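Methyl transferase from Methanosarcina acetivorans (Methanosarcina acetivorans, PDB 6MRO) probably transfers methyl groups from S-adenosylmethionine, and binds S-adenosylhomocysteine and calcium ions. Local coordinates at residues A[21-24]-A[25-29]; A[152-155]-A[156-159]. The protein carries 1 engineered substitution. All coordinates share one frame; numbering follows the deposited sequence.

Contact 1: A[21-24]-A[25-29]; sequences AFQA and LIESG
Helix 20-27 of this Rossmann-like methyltransferase fold ends in a Schellman motif at G29, and the contact between 21-24 and 25-29 is its last turns, with F22 against L25 on the sheet side and Q23 reaching for E27 on the outer side. On the sheet side the two side chains lie next to each other and point the same way; CD1 of L25 approaches CD1 of F22 obliquely, at 3.7 Å. In both residues CG is anti to the carbonyl carbon and beside the backbone N (chi1 -74° in F22), which sends ring and isobutyl group to the same buried flank. There they meet F135 of strand 132-139, and the F22 ring continues to S106, a residue that binds S-adenosylhomocysteine. The side chain of I26 touches M49 and L50 of helix 45-51, so the helix is covered by both sheet and neighbouring helix.

The polar flank is looser. The bent chains of Q23 and E27 bring NE2 of Q23 within 2.6 Å of OE2 of E27, but the hydrogen bond is weak because the N-H is poorly aimed, and the amide and carboxylate planes stand 53° apart. The same two residues are joined more soundly through the backbone, where N of E27 donates to O of Q23 at 3.1 Å; the bonds from N of L25 and N of I26 are weak. At the C-terminal end, G29 takes a positive phi of 80°, where a CB would jam against the preceding carbonyl oxygen. Its N bonds back to O of I26 at 3.1 Å. S28, whose OG is hydrogen-bonded to E30 just beyond, gives its backbone N to O of A24 at 2.8 Å.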
ATOM      1  N   ALA A  21       0.603  -4.683  10.430  1.00 19.95           N
ATOM      2  CA  ALA A  21       1.511  -5.455   9.581  1.00 23.79           C
ATOM      3  C   ALA A  21       2.698  -4.612   9.135  1.00 21.90           C
ATOM      4  O   ALA A  21       3.826  -5.109   9.050  1.00 21.47           O
ATOM      5  CB  ALA A  21       0.762  -6.019   8.372  1.00 21.31           C
ATOM      6  N   PHE A  22       2.470  -3.322   8.865  1.00 17.68           N
ATOM      7  CA  PHE A  22       3.577  -2.464   8.459  1.00 19.14           C
ATOM      8  C   PHE A  22       4.407  -1.995   9.653  1.00 21.80           C
ATOM      9  O   PHE A  22       5.630  -1.856   9.527  1.00 21.12           O
ATOM     10  CB  PHE A  22       3.031  -1.293   7.640  1.00 22.21           C
ATOM     11  CG  PHE A  22       2.601  -1.697   6.249  1.00 19.97           C
ATOM     12  CD1 PHE A  22       3.543  -1.942   5.259  1.00 22.84           C
ATOM     13  CD2 PHE A  22       1.265  -1.852   5.939  1.00 22.75           C
ATOM     14  CE1 PHE A  22       3.148  -2.345   3.982  1.00 21.91           C
ATOM     15  CE2 PHE A  22       0.862  -2.259   4.660  1.00 22.20           C
ATOM     16  CZ  PHE A  22       1.802  -2.503   3.690  1.00 20.81           C
ATOM     17  N   GLN A  23       3.778  -1.763  10.811  1.00 20.29           N
ATOM     18  CA  GLN A  23       4.549  -1.494  12.024  1.00 21.83           C
ATOM     19  C   GLN A  23       5.487  -2.652  12.338  1.00 19.73           C
ATOM     20  O   GLN A  23       6.630  -2.446  12.772  1.00 22.71           O
ATOM     21  CB  GLN A  23       3.614  -1.251  13.210  1.00 22.21           C
ATOM     22  CG  GLN A  23       4.306  -1.327  14.575  1.00 34.35           C
ATOM     23  CD  GLN A  23       5.311  -0.204  14.789  1.00 43.83           C
ATOM     24  OE1 GLN A  23       5.103   0.924  14.332  1.00 46.24           O
ATOM     25  NE2 GLN A  23       6.409  -0.507  15.485  1.00 40.56           N
ATOM     26  N   ALA A  24       5.033  -3.878  12.079  1.00 19.70           N
ATOM     27  CA  ALA A  24       5.836  -5.055  12.384  1.00 21.72           C
ATOM     28  C   ALA A  24       7.024  -5.180  11.438  1.00 22.64           C
ATOM     29  O   ALA A  24       8.055  -5.754  11.811  1.00 22.32           O
ATOM     30  CB  ALA A  24       4.959  -6.309  12.318  1.00 20.81           C
ATOM     31  N   LEU A  25       6.891  -4.653  10.215  1.00 20.28           N
ATOM     32  CA  LEU A  25       8.012  -4.638   9.278  1.00 20.64           C
ATOM     33  C   LEU A  25       9.115  -3.717   9.766  1.00 20.38           C
ATOM     34  O   LEU A  25      10.293  -3.946   9.474  1.00 21.05           O
ATOM     35  CB  LEU A  25       7.546  -4.196   7.886  1.00 18.27           C
ATOM     36  CG  LEU A  25       6.652  -5.172   7.118  1.00 19.72           C
ATOM     37  CD1 LEU A  25       6.136  -4.523   5.824  1.00 20.75           C
ATOM     38  CD2 LEU A  25       7.451  -6.442   6.818  1.00 18.75           C
ATOM     39  N   ILE A  26       8.756  -2.675  10.507  1.00 19.87           N
ATOM     40  CA  ILE A  26       9.780  -1.861  11.144  1.00 22.22           C
ATOM     41  C   ILE A  26      10.424  -2.636  12.287  1.00 22.16           C
ATOM     42  O   ILE A  26      11.656  -2.710  12.390  1.00 23.08           O
ATOM     43  CB  ILE A  26       9.187  -0.520  11.613  1.00 25.37           C
ATOM     44  CG1 ILE A  26       8.706   0.270  10.392  1.00 27.48           C
ATOM     45  CG2 ILE A  26      10.236   0.290  12.364  1.00 21.57           C
ATOM     46  CD1 ILE A  26       9.829   0.967   9.643  1.00 32.55           C
ATOM     47  N   GLU A  27       9.596  -3.251  13.138  1.00 22.99           N
ATOM     48  CA  GLU A  27      10.112  -4.000  14.279  1.00 30.14           C
ATOM     49  C   GLU A  27      11.021  -5.139  13.851  1.00 28.37           C
ATOM     50  O   GLU A  27      11.953  -5.488  14.580  1.00 27.33           O
ATOM     51  CB  GLU A  27       8.958  -4.560  15.113  1.00 35.16           C
ATOM     52  CG  GLU A  27       7.972  -3.518  15.585  1.00 46.21           C
ATOM     53  CD  GLU A  27       8.428  -2.831  16.853  1.00 58.36           C
ATOM     54  OE1 GLU A  27       9.401  -3.318  17.471  1.00 64.35           O
ATOM     55  OE2 GLU A  27       7.818  -1.806  17.229  1.00 60.55           O
ATOM     56  N   SER A  28      10.757  -5.751  12.700  1.00 23.88           N
ATOM     57  CA  SER A  28      11.515  -6.933  12.299  1.00 24.66           C
ATOM     58  C   SER A  28      12.792  -6.587  11.552  1.00 24.84           C
ATOM     59  O   SER A  28      13.555  -7.497  11.221  1.00 26.42           O
ATOM     60  CB  SER A  28      10.655  -7.862  11.426  1.00 23.92           C
ATOM     61  OG  SER A  28      10.389  -7.254  10.163  1.00 22.52           O
ATOM     62  N   GLY A  29      13.054  -5.307  11.298  1.00 24.21           N
ATOM     63  CA  GLY A  29      14.213  -4.908  10.523  1.00 24.42           C
ATOM     64  C   GLY A  29      14.043  -5.036   9.025  1.00 23.40           C
ATOM     65  O   GLY A  29      15.026  -4.875   8.289  1.00 24.40           O
TER

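Contact 2: A[152-155]-A[156-159]; sequences RASK and AEIE. With CA (calcium ion), chain D.
A capping box formed by S154 and E157 opens helix 155-162, and the same glutamate clamps a calcium ion. S154, at the N-cap, accepts from N of E157 through OG at 3.0 Å, a nearly straight bond. In return OE2 of E157 receives N of S154 at 2.6 Å, the donor coming from above the carboxylate plane, 41° out of it. With chi1 at 67°, OG of S154 sits between its own N and carbonyl carbon, within reach of the first turn's amide. Without OG, as with an alanine here, N of E157 would probably lose its cap and the start of the helix would be less firmly held.

The tight side is the inner one: CB of A153 packs on CG1 of I158 at 3.9 Å, and I158 goes on to Y188 and L190 of strand 184-193, and A153 to C138 of strand 132-139. By contrast, A156 is exposed, and so is E159, although its side chain touches I168 and I171 of strand 167-177; the carboxylate of E159 takes no hydrogen bond from 152-155, and its backbone N simply continues the helix by bonding to O of K155.

At the metal end E157 is bidentate, with OE1 at 2.6 Å and OE2 at 2.8 Å from the calcium ion, so OE2 serves metal and helix cap at once, and this double hold should limit rotation of the carboxylate. D141 and E146 complete the protein ligands. Two waters also bind; water 1 additionally accepts from N of R152, whose own carbonyl O lies 2.3 Å from the calcium ion.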
ATOM      1  N   ARG A 152     -11.228 -11.068  -2.455  1.00 27.49           N
ATOM      2  CA  ARG A 152     -10.110 -11.276  -1.546  1.00 23.38           C
ATOM      3  C   ARG A 152      -9.039 -12.050  -2.303  1.00 22.73           C
ATOM      4  O   ARG A 152      -9.342 -12.817  -3.221  1.00 25.76           O
ATOM      5  CB  ARG A 152     -10.517 -12.028  -0.263  1.00 26.74           C
ATOM      6  CG  ARG A 152     -11.679 -11.385   0.520  1.00 28.80           C
ATOM      7  CD  ARG A 152     -11.712 -11.858   1.983  1.00 31.07           C
ATOM      8  NE  ARG A 152     -11.917 -13.305   2.113  1.00 30.49           N
ATOM      9  CZ  ARG A 152     -13.097 -13.915   2.048  1.00 30.76           C
ATOM     10  NH1 ARG A 152     -14.207 -13.210   1.850  1.00 33.21           N
ATOM     11  NH2 ARG A 152     -13.167 -15.234   2.176  1.00 31.35           N
ATOM     12  N   ALA A 153      -7.786 -11.842  -1.929  1.00 23.16           N
ATOM     13  CA  ALA A 153      -6.672 -12.363  -2.710  1.00 22.43           C
ATOM     14  C   ALA A 153      -6.174 -13.662  -2.090  1.00 24.75           C
ATOM     15  O   ALA A 153      -5.929 -13.730  -0.882  1.00 23.46           O
ATOM     16  CB  ALA A 153      -5.546 -11.332  -2.805  1.00 22.79           C
ATOM     17  N   SER A 154      -6.060 -14.701  -2.913  1.00 24.00           N
ATOM     18  CA  SER A 154      -5.470 -15.953  -2.467  1.00 24.30           C
ATOM     19  C   SER A 154      -3.966 -15.907  -2.699  1.00 24.20           C
ATOM     20  O   SER A 154      -3.455 -15.031  -3.392  1.00 23.65           O
ATOM     21  CB  SER A 154      -6.075 -17.132  -3.214  1.00 26.01           C
ATOM     22  OG  SER A 154      -5.698 -17.074  -4.577  1.00 26.69           O
ATOM     23  N   LYS A 155      -3.244 -16.859  -2.103  1.00 24.90           N
ATOM     24  CA  LYS A 155      -1.811 -16.916  -2.364  1.00 26.19           C
ATOM     25  C   LYS A 155      -1.546 -17.198  -3.835  1.00 29.33           C
ATOM     26  O   LYS A 155      -0.620 -16.629  -4.428  1.00 29.95           O
ATOM     27  CB  LYS A 155      -1.147 -17.969  -1.480  1.00 30.80           C
ATOM     28  CG  LYS A 155      -1.341 -17.712  -0.004  1.00 36.50           C
ATOM     29  CD  LYS A 155      -0.801 -18.852   0.837  1.00 41.68           C
ATOM     30  CE  LYS A 155       0.358 -18.390   1.685  1.00 42.92           C
ATOM     31  NZ  LYS A 155       0.222 -18.924   3.066  1.00 50.52           N
ATOM     32  N   ALA A 156      -2.376 -18.044  -4.447  1.00 27.48           N
ATOM     33  CA  ALA A 156      -2.215 -18.344  -5.866  1.00 28.81           C
ATOM     34  C   ALA A 156      -2.413 -17.092  -6.709  1.00 28.01           C
ATOM     35  O   ALA A 156      -1.650 -16.830  -7.643  1.00 30.25           O
ATOM     36  CB  ALA A 156      -3.195 -19.440  -6.285  1.00 30.46           C
ATOM     37  N   GLU A 157      -3.451 -16.313  -6.400  1.00 26.94           N
ATOM     38  CA  GLU A 157      -3.681 -15.068  -7.123  1.00 26.28           C
ATOM     39  C   GLU A 157      -2.524 -14.096  -6.927  1.00 25.13           C
ATOM     40  O   GLU A 157      -2.079 -13.456  -7.886  1.00 25.55           O
ATOM     41  CB  GLU A 157      -5.011 -14.442  -6.675  1.00 25.45           C
ATOM     42  CG  GLU A 157      -6.216 -15.319  -7.020  1.00 29.96           C
ATOM     43  CD  GLU A 157      -7.469 -15.015  -6.189  1.00 32.73           C
ATOM     44  OE1 GLU A 157      -8.565 -15.479  -6.573  1.00 34.80           O
ATOM     45  OE2 GLU A 157      -7.353 -14.325  -5.163  1.00 31.66           O
ATOM     46  N   ILE A 158      -1.993 -14.013  -5.706  1.00 24.11           N
ATOM     47  CA  ILE A 158      -0.859 -13.132  -5.438  1.00 23.17           C
ATOM     48  C   ILE A 158       0.370 -13.602  -6.205  1.00 27.27           C
ATOM     49  O   ILE A 158       1.048 -12.813  -6.883  1.00 25.26           O
ATOM     50  CB  ILE A 158      -0.594 -13.055  -3.922  1.00 23.13           C
ATOM     51  CG1 ILE A 158      -1.746 -12.311  -3.236  1.00 21.10           C
ATOM     52  CG2 ILE A 158       0.733 -12.339  -3.619  1.00 25.84           C
ATOM     53  CD1 ILE A 158      -1.687 -12.352  -1.724  1.00 20.90           C
ATOM     54  N   GLU A 159       0.612 -14.908  -6.156  1.00 25.47           N
ATOM     55  CA  GLU A 159       1.750 -15.507  -6.841  1.00 26.81           C
ATOM     56  C   GLU A 159       1.646 -15.309  -8.348  1.00 31.07           C
ATOM     57  O   GLU A 159       2.624 -14.951  -9.004  1.00 28.17           O
ATOM     58  CB  GLU A 159       1.848 -16.997  -6.513  1.00 32.84           C
ATOM     59  CG  GLU A 159       2.407 -17.294  -5.131  1.00 32.36           C
ATOM     60  CD  GLU A 159       2.565 -18.780  -4.873  1.00 36.95           C
ATOM     61  OE1 GLU A 159       3.565 -19.363  -5.343  1.00 38.41           O
ATOM     62  OE2 GLU A 159       1.689 -19.364  -4.202  1.00 39.63           O
TER
HETATM   63 CA    CA D 203     -10.125 -14.230  -4.845  1.00 28.83          CA
HETATM   64  O   HOH W   1     -12.227 -13.473  -4.043  1.00 28.13           O
HETATM   65  O   HOH W   2      -9.869 -12.121  -6.094  1.00 33.85           O

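Contact 1 closes well before contact 2 opens along the chain; their centres lie 22 Å apart, and their nearest atoms about 12 Å, without touching. Both belong to helices packed on the one mixed sheet, and both reach strand 132-139: helix 20-27 lies over it through F135 and L137, while 152-159 meets it at C138. F22 in contact 1 comes near the S-adenosylhomocysteine pocket, and the helix then ends at 25-29 before the first strand, 35-39. Contact 2 starts the helix before strands 167-177 and 184-193, where the loop after strand 132-139 and the first turn of the helix hold the calcium ions. Cofactor and calcium sites thus sit at separate places in a single fold.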